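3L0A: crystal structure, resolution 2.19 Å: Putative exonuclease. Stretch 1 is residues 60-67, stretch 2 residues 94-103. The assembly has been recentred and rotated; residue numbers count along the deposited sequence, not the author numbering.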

ATOM      1  N   SER A  60      17.209  11.818 -13.014  1.00 26.75           N
ATOM      2  CA  SER A  60      17.964  12.475 -14.115  1.00 27.58           C
ATOM      3  C   SER A  60      17.828  14.041 -14.094  1.00 27.31           C
ATOM      4  O   SER A  60      18.733  14.792 -14.562  1.00 26.43           O
ATOM      5  N   TYR A  61      16.715  14.522 -13.551  1.00 26.53           N
ATOM      6  CA  TYR A  61      16.456  15.956 -13.488  1.00 25.99           C
ATOM      7  C   TYR A  61      17.507  16.571 -12.595  1.00 25.88           C
ATOM      8  O   TYR A  61      18.100  17.602 -12.928  1.00 25.62           O
ATOM      9  N   VAL A  62      17.736  15.897 -11.477  1.00 25.85           N
ATOM     10  CA  VAL A  62      18.703  16.316 -10.505  1.00 25.47           C
ATOM     11  C   VAL A  62      20.117  16.182 -11.039  1.00 26.01           C
ATOM     12  O   VAL A  62      20.925  17.113 -10.843  1.00 24.86           O
ATOM     13  N   ASP A  63      20.438  15.077 -11.727  1.00 25.59           N
ATOM     14  CA  ASP A  63      21.778  14.969 -12.387  1.00 26.19           C
ATOM     15  C   ASP A  63      21.999  16.151 -13.301  1.00 26.09           C
ATOM     16  O   ASP A  63      23.049  16.816 -13.311  1.00 26.75           O
ATOM     17  N   SER A  64      20.987  16.397 -14.113  1.00 25.98           N
ATOM     18  CA  SER A  64      21.070  17.458 -15.062  1.00 25.76           C
ATOM     19  C   SER A  64      21.257  18.837 -14.415  1.00 24.66           C
ATOM     20  O   SER A  64      21.966  19.680 -14.975  1.00 24.08           O
ATOM     21  N   TYR A  65      20.627  19.070 -13.261  1.00 23.44           N
ATOM     22  CA  TYR A  65      20.853  20.336 -12.527  1.00 22.47           C
ATOM     23  C   TYR A  65      22.347  20.491 -12.224  1.00 22.99           C
ATOM     24  O   TYR A  65      22.929  21.535 -12.549  1.00 23.33           O
ATOM     25  N   PHE A  66      22.983  19.456 -11.671  1.00 22.95           N
ATOM     26  CA  PHE A  66      24.392  19.584 -11.281  1.00 23.62           C
ATOM     27  C   PHE A  66      25.390  19.670 -12.438  1.00 24.24           C
ATOM     28  O   PHE A  66      26.458  20.283 -12.274  1.00 23.64           O
ATOM     29  N   GLU A  67      25.031  19.106 -13.599  1.00 24.26           N
ATOM     30  CA  GLU A  67      25.866  19.144 -14.826  1.00 24.27           C
ATOM     31  C   GLU A  67      25.697  20.449 -15.602  1.00 24.69           C
ATOM     32  O   GLU A  67      26.549  20.784 -16.448  1.00 25.37           O
ATOM     33  N   ALA A  94      11.543  17.508  -6.645  1.00 21.64           N
ATOM     34  CA  ALA A  94      12.968  17.465  -7.037  1.00 21.50           C
ATOM     35  C   ALA A  94      13.685  18.784  -6.741  1.00 21.58           C
ATOM     36  O   ALA A  94      14.779  18.778  -6.198  1.00 23.02           O
ATOM     37  N   GLU A  95      13.106  19.927  -7.096  1.00 21.14           N
ATOM     38  CA  GLU A  95      13.799  21.200  -6.779  1.00 21.46           C
ATOM     39  C   GLU A  95      13.889  21.413  -5.285  1.00 21.05           C
ATOM     40  O   GLU A  95      14.860  21.999  -4.803  1.00 21.20           O
ATOM     41  N   GLU A  96      12.898  20.931  -4.541  1.00 20.46           N
ATOM     42  CA  GLU A  96      12.944  21.024  -3.076  1.00 21.04           C
ATOM     43  C   GLU A  96      14.121  20.248  -2.523  1.00 19.32           C
ATOM     44  O   GLU A  96      14.835  20.706  -1.617  1.00 18.56           O
ATOM     45  N   ILE A  97      14.304  19.063  -3.070  1.00 18.03           N
ATOM     46  CA  ILE A  97      15.411  18.215  -2.664  1.00 17.34           C
ATOM     47  C   ILE A  97      16.725  18.906  -3.025  1.00 16.46           C
ATOM     48  O   ILE A  97      17.625  18.957  -2.205  1.00 17.38           O
ATOM     49  N   ILE A  98      16.846  19.444  -4.234  1.00 16.32           N
ATOM     50  CA  ILE A  98      18.120  20.132  -4.634  1.00 15.72           C
ATOM     51  C   ILE A  98      18.484  21.259  -3.661  1.00 16.84           C
ATOM     52  O   ILE A  98      19.670  21.444  -3.300  1.00 18.42           O
ATOM     53  N   ALA A  99      17.502  22.062  -3.288  1.00 17.69           N
ATOM     54  CA  ALA A  99      17.756  23.189  -2.385  1.00 19.73           C
ATOM     55  C   ALA A  99      18.209  22.685  -1.028  1.00 20.48           C
ATOM     56  O   ALA A  99      19.022  23.318  -0.356  1.00 22.51           O
ATOM     57  N   ARG A 100      17.661  21.548  -0.628  1.00 21.24           N
ATOM     58  CA  ARG A 100      17.991  20.948   0.654  1.00 21.63           C
ATOM     59  C   ARG A 100      19.455  20.491   0.718  1.00 21.48           C
ATOM     60  O   ARG A 100      20.159  20.756   1.714  1.00 20.34           O
ATOM     61  N   ILE A 101      19.891  19.836  -0.353  1.00 21.94           N
ATOM     62  CA  ILE A 101      21.301  19.453  -0.591  1.00 22.78           C
ATOM     63  C   ILE A 101      22.200  20.676  -0.602  1.00 24.06           C
ATOM     64  O   ILE A 101      23.282  20.701  -0.006  1.00 24.67           O
ATOM     65  N   GLU A 102      21.764  21.723  -1.288  1.00 24.91           N
ATOM     66  CA  GLU A 102      22.637  22.874  -1.478  1.00 24.82           C
ATOM     67  C   GLU A 102      22.929  23.614  -0.200  1.00 25.42           C
ATOM     68  O   GLU A 102      23.957  24.210  -0.091  1.00 27.22           O
ATOM     69  N   ARG A 103      22.049  23.582   0.786  1.00 26.27           N
ATOM     70  CA  ARG A 103      22.341  24.276   2.038  1.00 25.72           C
ATOM     71  C   ARG A 103      23.224  23.485   3.053  1.00 25.81           C
ATOM     72  O   ARG A 103      23.495  23.980   4.166  1.00 23.98           O
TER

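Two helical segments of one chain meet here at 47°, their N-to-C directions closer to parallel than antiparallel, with axes 10.1 Å apart at closest approach. That spacing is wide enough for aromatic side chains, and the first helix supplies three of them. The backbones are nearest at Val62 and Ala94, whose CA atoms lie 6.8 Å apart; the small side chain of Ala94 suits this narrow end, and larger groups fill the gap further along.

The repeat on the first helix is simple. Tyr61 and Tyr65, one turn apart, both send CA-to-CB toward the second helix, while Val62 and Phe66 point sideways and line the flank of the contact. Ser60, Asp63, Ser64 and Glu67 stay out of reach. On the second helix Ala94, Ile98, Ile101 and Glu102 point toward the partner. Ile97 does too, but its nearest side-chain approach, CG2 to CG2 of Val62, is 5.6 Å, too far for contact.

The two tyrosines share a chi1 near t, at -175° for Tyr61 and 173° for Tyr65, and chi2 values of -88° and 78° set each ring roughly perpendicular to its CA-CB-CG plane. In this conformation each side chain extends across the gap, its ring touching an apolar residue and its hydroxyl reaching a carboxylate. Tyr61 packs CD1 against Ala94 CB at 4.0 Å, and its OH donates a very short hydrogen bond to Glu95 OE2, 2.4 Å away. Glu95 starts out sideways, but chi1 at m (-52°) and chi2 at t (-158°) carry its carboxylate nearer the partner, where OE2 meets the ring edge. Tyr65 repeats the scheme further along: its OH donates to Glu102 OE2 at 2.7 Å, again near the ring plane. Glu102 is m at chi1 and t at chi2, like Glu95, but its CA-to-CB bond already points toward the first helix.

Between these polar ends sits Ile98, which has the largest area covered by the opposite stretch. Its chi1 is m (-72°) and chi2 is t (164°), and both branches meet Tyr65: CG2 lies over one face of its ring, 3.6 Å from Tyr65 CE2, in a CH-pi contact, and CD1 of Ile98 lies 3.7 Å from Tyr65 CB, while CG1 of Ile98 is 4.1 Å from CG2 of Val62. With chi1 at t (174°), Val62 also brings the same CG2 methyl to within 4.2 Å of Ala94 CB, so one methyl serves two residues a helical turn apart.

Phe66 closes the apolar row by a different route. Its chi1 is m (-68°), not the t of the tyrosines, and although it leaves the backbone sideways, its ring end comes nearer the second helix, placing CZ 4.0 Å from CG2 of Ile101. Ile101 has the same m, t rotamer as Ile98.

The rule to take away is a tyrosine one turn after another, each pairing an apolar ring contact with a hydroxyl-to-glutamate hydrogen bond, around a central isoleucine.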

ATOM      1  CB  SER A  60      17.575  11.970 -15.519  1.00 28.37           C
ATOM      2  OG  SER A  60      18.113  10.693 -15.834  1.00 30.85           O
ATOM      3  CB  TYR A  61      15.056  16.221 -12.907  1.00 25.62           C
ATOM      4  CG  TYR A  61      14.602  17.678 -12.889  1.00 23.59           C
ATOM      5  CD1 TYR A  61      14.890  18.514 -11.819  1.00 23.59           C
ATOM      6  CD2 TYR A  61      13.847  18.202 -13.917  1.00 22.16           C
ATOM      7  CE1 TYR A  61      14.418  19.830 -11.779  1.00 20.14           C
ATOM      8  CE2 TYR A  61      13.369  19.506 -13.888  1.00 18.84           C
ATOM      9  CZ  TYR A  61      13.667  20.324 -12.820  1.00 21.40           C
ATOM     10  OH  TYR A  61      13.226  21.636 -12.821  1.00 18.00           O
ATOM     11  CB  VAL A  62      18.546  15.549  -9.189  1.00 25.48           C
ATOM     12  CG1 VAL A  62      19.656  15.917  -8.287  1.00 25.83           C
ATOM     13  CG2 VAL A  62      17.146  15.836  -8.525  1.00 24.03           C
ATOM     14  CB  ASP A  63      21.876  13.737 -13.291  1.00 26.70           C
ATOM     15  CG  ASP A  63      22.194  12.489 -12.553  1.00 28.46           C
ATOM     16  OD1 ASP A  63      22.772  12.568 -11.456  1.00 29.81           O
ATOM     17  OD2 ASP A  63      21.864  11.411 -13.087  1.00 33.55           O
ATOM     18  CB  SER A  64      19.874  17.473 -15.977  1.00 26.09           C
ATOM     19  OG  SER A  64      20.259  18.261 -17.090  1.00 29.39           O
ATOM     20  CB  TYR A  65      20.024  20.457 -11.238  1.00 21.86           C
ATOM     21  CG  TYR A  65      20.408  21.666 -10.435  1.00 19.64           C
ATOM     22  CD1 TYR A  65      19.971  22.912 -10.786  1.00 18.75           C
ATOM     23  CD2 TYR A  65      21.262  21.560  -9.377  1.00 16.76           C
ATOM     24  CE1 TYR A  65      20.364  24.015 -10.086  1.00 19.79           C
ATOM     25  CE2 TYR A  65      21.646  22.632  -8.681  1.00 18.50           C
ATOM     26  CZ  TYR A  65      21.200  23.868  -9.045  1.00 19.63           C
ATOM     27  OH  TYR A  65      21.580  24.942  -8.348  1.00 16.44           O
ATOM     28  CB  PHE A  66      24.773  18.489 -10.294  1.00 23.57           C
ATOM     29  CG  PHE A  66      24.107  18.645  -8.962  1.00 22.66           C
ATOM     30  CD1 PHE A  66      24.587  19.524  -8.027  1.00 23.23           C
ATOM     31  CD2 PHE A  66      22.997  17.929  -8.638  1.00 22.94           C
ATOM     32  CE1 PHE A  66      23.967  19.658  -6.788  1.00 23.41           C
ATOM     33  CE2 PHE A  66      22.377  18.075  -7.391  1.00 23.66           C
ATOM     34  CZ  PHE A  66      22.870  18.945  -6.488  1.00 22.30           C
ATOM     35  CB  GLU A  67      25.540  17.914 -15.718  1.00 24.78           C
ATOM     36  CG  GLU A  67      26.252  17.778 -17.081  1.00 25.15           C
ATOM     37  CD  GLU A  67      25.802  16.527 -17.883  1.00 27.39           C
ATOM     38  OE1 GLU A  67      24.582  16.249 -17.946  1.00 29.40           O
ATOM     39  OE2 GLU A  67      26.672  15.819 -18.456  1.00 28.16           O
ATOM     40  CB  ALA A  94      13.116  17.142  -8.501  1.00 21.03           C
ATOM     41  CB  GLU A  95      13.169  22.418  -7.504  1.00 21.06           C
ATOM     42  CG  GLU A  95      13.065  22.140  -9.031  1.00 22.04           C
ATOM     43  CD  GLU A  95      12.967  23.409  -9.916  1.00 23.06           C
ATOM     44  OE1 GLU A  95      12.477  24.455  -9.466  1.00 19.32           O
ATOM     45  OE2 GLU A  95      13.362  23.340 -11.096  1.00 24.31           O
ATOM     46  CB  GLU A  96      11.642  20.541  -2.413  1.00 21.42           C
ATOM     47  CG  GLU A  96      10.583  21.663  -2.194  1.00 26.89           C
ATOM     48  CD  GLU A  96       9.212  21.152  -1.671  1.00 35.60           C
ATOM     49  OE1 GLU A  96       8.998  19.909  -1.552  1.00 36.16           O
ATOM     50  OE2 GLU A  96       8.344  22.020  -1.396  1.00 42.28           O
ATOM     51  CB  ILE A  97      15.369  16.843  -3.320  1.00 15.69           C
ATOM     52  CG1 ILE A  97      14.114  16.071  -2.898  1.00 17.56           C
ATOM     53  CG2 ILE A  97      16.585  16.091  -2.956  1.00 17.27           C
ATOM     54  CD1 ILE A  97      13.815  14.889  -3.767  1.00 16.90           C
ATOM     55  CB  ILE A  98      18.038  20.698  -6.041  1.00 14.84           C
ATOM     56  CG1 ILE A  98      18.064  19.563  -7.077  1.00 15.47           C
ATOM     57  CG2 ILE A  98      19.129  21.692  -6.338  1.00 12.91           C
ATOM     58  CD1 ILE A  98      17.587  20.015  -8.487  1.00 12.33           C
ATOM     59  CB  ALA A  99      16.491  24.044  -2.223  1.00 19.62           C
ATOM     60  CB  ARG A 100      17.034  19.810   0.984  1.00 21.46           C
ATOM     61  CG  ARG A 100      17.394  19.087   2.279  1.00 23.89           C
ATOM     62  CD  ARG A 100      17.389  20.061   3.433  1.00 23.95           C
ATOM     63  NE  ARG A 100      17.709  19.464   4.713  1.00 24.53           N
ATOM     64  CZ  ARG A 100      18.858  19.613   5.381  1.00 20.67           C
ATOM     65  NH1 ARG A 100      19.903  20.293   4.911  1.00 23.38           N
ATOM     66  NH2 ARG A 100      18.977  19.043   6.546  1.00 19.84           N
ATOM     67  CB  ILE A 101      21.418  18.750  -1.971  1.00 22.52           C
ATOM     68  CG1 ILE A 101      20.852  17.332  -1.922  1.00 23.82           C
ATOM     69  CG2 ILE A 101      22.814  18.679  -2.448  1.00 24.63           C
ATOM     70  CD1 ILE A 101      20.666  16.647  -3.381  1.00 21.51           C
ATOM     71  CB  GLU A 102      22.063  23.831  -2.508  1.00 24.39           C
ATOM     72  CG  GLU A 102      22.375  23.373  -3.908  1.00 24.70           C
ATOM     73  CD  GLU A 102      22.029  24.387  -4.970  1.00 26.11           C
ATOM     74  OE1 GLU A 102      21.013  25.109  -4.848  1.00 25.80           O
ATOM     75  OE2 GLU A 102      22.783  24.441  -5.955  1.00 29.82           O
ATOM     76  CB  ARG A 103      21.051  24.806   2.673  1.00 26.33           C
ATOM     77  CG  ARG A 103      20.154  23.843   3.356  1.00 25.62           C
ATOM     78  CD  ARG A 103      18.922  24.603   3.874  1.00 27.63           C
ATOM     79  NE  ARG A 103      17.961  23.691   4.506  1.00 30.16           N
ATOM     80  CZ  ARG A 103      18.078  23.161   5.734  1.00 27.60           C
ATOM     81  NH1 ARG A 103      19.106  23.458   6.511  1.00 25.08           N
ATOM     82  NH2 ARG A 103      17.138  22.334   6.188  1.00 24.10           N
TER